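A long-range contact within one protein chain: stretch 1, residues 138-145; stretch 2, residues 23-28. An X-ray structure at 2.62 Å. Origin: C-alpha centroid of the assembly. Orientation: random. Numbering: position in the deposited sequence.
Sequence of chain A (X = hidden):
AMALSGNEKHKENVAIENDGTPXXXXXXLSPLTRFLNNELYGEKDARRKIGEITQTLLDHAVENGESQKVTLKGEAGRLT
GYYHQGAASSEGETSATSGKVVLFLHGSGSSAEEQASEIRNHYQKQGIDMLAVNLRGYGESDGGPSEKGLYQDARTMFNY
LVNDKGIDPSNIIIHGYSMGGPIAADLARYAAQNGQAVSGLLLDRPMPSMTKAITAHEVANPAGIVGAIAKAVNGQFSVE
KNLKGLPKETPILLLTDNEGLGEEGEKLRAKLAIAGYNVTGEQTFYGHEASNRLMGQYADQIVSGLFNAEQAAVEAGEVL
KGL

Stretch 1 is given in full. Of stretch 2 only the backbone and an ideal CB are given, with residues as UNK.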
# COMPACT_ATOMS: atom_id res chain seq x y z
N TYR A 138 0.95 11.83 -2.98
CA TYR A 138 0.10 11.56 -1.84
C TYR A 138 0.72 12.17 -0.61
O TYR A 138 1.95 12.15 -0.46
CB TYR A 138 -0.04 10.05 -1.64
CG TYR A 138 -1.05 9.42 -2.56
CD1 TYR A 138 -2.40 9.46 -2.26
CD2 TYR A 138 -0.66 8.76 -3.72
CE1 TYR A 138 -3.34 8.85 -3.07
CE2 TYR A 138 -1.59 8.15 -4.55
CZ TYR A 138 -2.93 8.20 -4.22
OH TYR A 138 -3.88 7.62 -5.04
N GLY A 139 -0.13 12.67 0.27
CA GLY A 139 0.29 13.42 1.46
C GLY A 139 1.23 14.56 1.13
O GLY A 139 0.85 15.51 0.44
N GLU A 140 2.47 14.46 1.61
CA GLU A 140 3.48 15.51 1.42
C GLU A 140 4.61 15.05 0.48
O GLU A 140 5.64 15.72 0.37
CB GLU A 140 4.05 15.95 2.79
CG GLU A 140 3.39 17.19 3.39
CD GLU A 140 4.17 17.75 4.59
OE1 GLU A 140 4.68 16.94 5.41
OE2 GLU A 140 4.27 18.99 4.72
N SER A 141 4.42 13.93 -0.21
CA SER A 141 5.45 13.41 -1.10
C SER A 141 5.37 14.13 -2.43
O SER A 141 4.29 14.51 -2.87
CB SER A 141 5.27 11.90 -1.30
OG SER A 141 5.47 11.20 -0.07
N ASP A 142 6.52 14.31 -3.07
CA ASP A 142 6.58 15.05 -4.34
C ASP A 142 6.10 14.20 -5.48
O ASP A 142 6.31 12.99 -5.50
CB ASP A 142 7.99 15.48 -4.67
CG ASP A 142 8.48 16.59 -3.79
OD1 ASP A 142 7.77 17.61 -3.65
OD2 ASP A 142 9.60 16.43 -3.26
N GLY A 143 5.55 14.88 -6.48
CA GLY A 143 5.33 14.30 -7.79
C GLY A 143 3.89 13.94 -8.02
O GLY A 143 2.98 14.49 -7.38
N GLY A 144 3.67 13.00 -8.94
CA GLY A 144 2.35 12.72 -9.46
C GLY A 144 2.18 11.25 -9.77
O GLY A 144 3.02 10.65 -10.46
N PRO A 145 1.08 10.66 -9.32
CA PRO A 145 1.00 9.23 -9.28
C PRO A 145 0.97 8.58 -10.67
O PRO A 145 0.52 9.20 -11.65
CB PRO A 145 -0.30 8.98 -8.52
CG PRO A 145 -1.14 10.18 -8.83
CD PRO A 145 -0.16 11.31 -8.88
N UNK A 23 8.36 23.37 -0.29
CA UNK A 23 7.31 22.43 0.05
C UNK A 23 6.87 21.66 -1.19
O UNK A 23 7.35 21.94 -2.27
CB UNK A 23 6.12 23.16 0.68
N UNK A 24 5.97 20.70 -1.02
CA UNK A 24 5.87 19.62 -1.99
C UNK A 24 5.30 20.04 -3.32
O UNK A 24 4.35 20.79 -3.37
CB UNK A 24 5.01 18.49 -1.42
N UNK A 25 5.85 19.52 -4.40
CA UNK A 25 5.49 19.93 -5.77
C UNK A 25 4.71 18.87 -6.53
O UNK A 25 4.68 17.69 -6.16
CB UNK A 25 6.75 20.28 -6.56
N UNK A 26 4.05 19.32 -7.60
CA UNK A 26 3.19 18.49 -8.43
C UNK A 26 3.15 19.08 -9.84
O UNK A 26 3.74 20.14 -10.08
CB UNK A 26 1.78 18.39 -7.84
N UNK A 27 2.42 18.44 -10.76
CA UNK A 27 2.29 18.93 -12.15
C UNK A 27 0.85 19.03 -12.64
O UNK A 27 -0.05 18.40 -12.09
CB UNK A 27 3.07 18.01 -13.09
N UNK A 28 0.67 19.80 -13.71
CA UNK A 28 -0.65 20.03 -14.31
C UNK A 28 -0.56 19.94 -15.84
O UNK A 28 0.21 20.66 -16.48
CB UNK A 28 -1.20 21.39 -13.89

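Position 23 opens the segment with its CA-to-CB bond sideways to stretch 1 and nothing of that stretch within 5.5 Å of the ideal CB. The backbone is extended and stretch 1 sets no requirement, so almost any residue would do. The deposited one is Pro23, preceded by a cis peptide bond; its ring lies clear of stretch 1 and makes no contact.

Position 24 is the one whose CA-to-CB bond points toward stretch 1. Its ideal CB lies 3.4 Å from Glu140 O and 3.7 Å from Asp142 OD1, beside the turn that runs from Tyr138 to Ser141. Carbonyl oxygens and two carboxylates make the surroundings rich in acceptors and negative in charge, which favours a basic or polar chain; a small residue would also fit, whereas an acid would meet repulsion. Arg24 is found here. With chi1 p and chi2 m, it runs out along the turn until Arg24 NH1 comes 3.2 Å from Glu140 CG, which sits at the edge of the guanidinium. The charges attract only loosely: Arg24 NH1 remains 4.1 Å from Glu140 OE2, beyond a salt bridge.

Position 25 is held mainly by its backbone. Its N donates a hydrogen bond to Asp142 OD1 at 2.8 Å, and its O accepts one from Gly143 N at 3.0 Å, both nearly straight. Because these bonds need no particular side chain, the sideways CB leaves wide latitude, although the nearby carboxylate would suit a donor such as serine, asparagine or lysine better than an acid. The residue is nevertheless Asp25, whose OD2 stands 3.5 Å from Asp142 OD1, a close approach of like charges.

At position 26 the CB is again sideways, 4.1 Å from Gly143 O, and the backbone is almost fully extended. A glycine opposite offers no side chain to grip, so small, polar or long flexible residues would all serve. Lys26 directs its end away, and its CA, 4.1 Å from Gly143 O, makes its closest contact.

At position 27 the CB points sideways, with no atom of stretch 1 within 5.5 Å, but the bare backbone of Gly143 and Gly144 leaves room for a longer chain to fold back. Glutamate, glutamine or methionine could reach it. Glu27 does so with chi1 p and chi2 m, placing Glu27 OE2 3.7 Å from Gly144 CA; a CB on Gly144 would clash with that oxygen.

Position 28 is out of reach and unconstrained by stretch 1; Ser28 touches nothing there.

Stretch 2 (23-28) PRDKES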
# COMPACT_ATOMS: atom_id res chain seq x y z
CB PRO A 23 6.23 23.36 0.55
CG PRO A 23 6.24 24.46 -0.45
CD PRO A 23 7.63 24.51 -1.02
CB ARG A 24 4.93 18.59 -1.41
CG ARG A 24 3.52 19.11 -1.29
CD ARG A 24 3.34 20.01 -0.09
NE ARG A 24 1.96 20.50 0.02
CZ ARG A 24 1.07 20.09 0.93
NH1 ARG A 24 1.41 19.18 1.83
NH2 ARG A 24 -0.16 20.59 0.93
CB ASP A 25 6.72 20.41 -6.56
CG ASP A 25 7.63 19.27 -7.02
OD1 ASP A 25 7.19 18.44 -7.84
OD2 ASP A 25 8.80 19.25 -6.60
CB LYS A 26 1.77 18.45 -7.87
CG LYS A 26 1.66 18.72 -6.37
CD LYS A 26 0.35 19.40 -6.04
CE LYS A 26 0.41 20.90 -6.31
NZ LYS A 26 -0.47 21.31 -7.45
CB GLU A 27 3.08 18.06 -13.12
CG GLU A 27 2.51 16.68 -13.34
CD GLU A 27 2.83 15.75 -12.20
OE1 GLU A 27 2.59 16.14 -11.03
OE2 GLU A 27 3.34 14.64 -12.47
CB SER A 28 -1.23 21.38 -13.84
OG SER A 28 -0.80 22.46 -14.64
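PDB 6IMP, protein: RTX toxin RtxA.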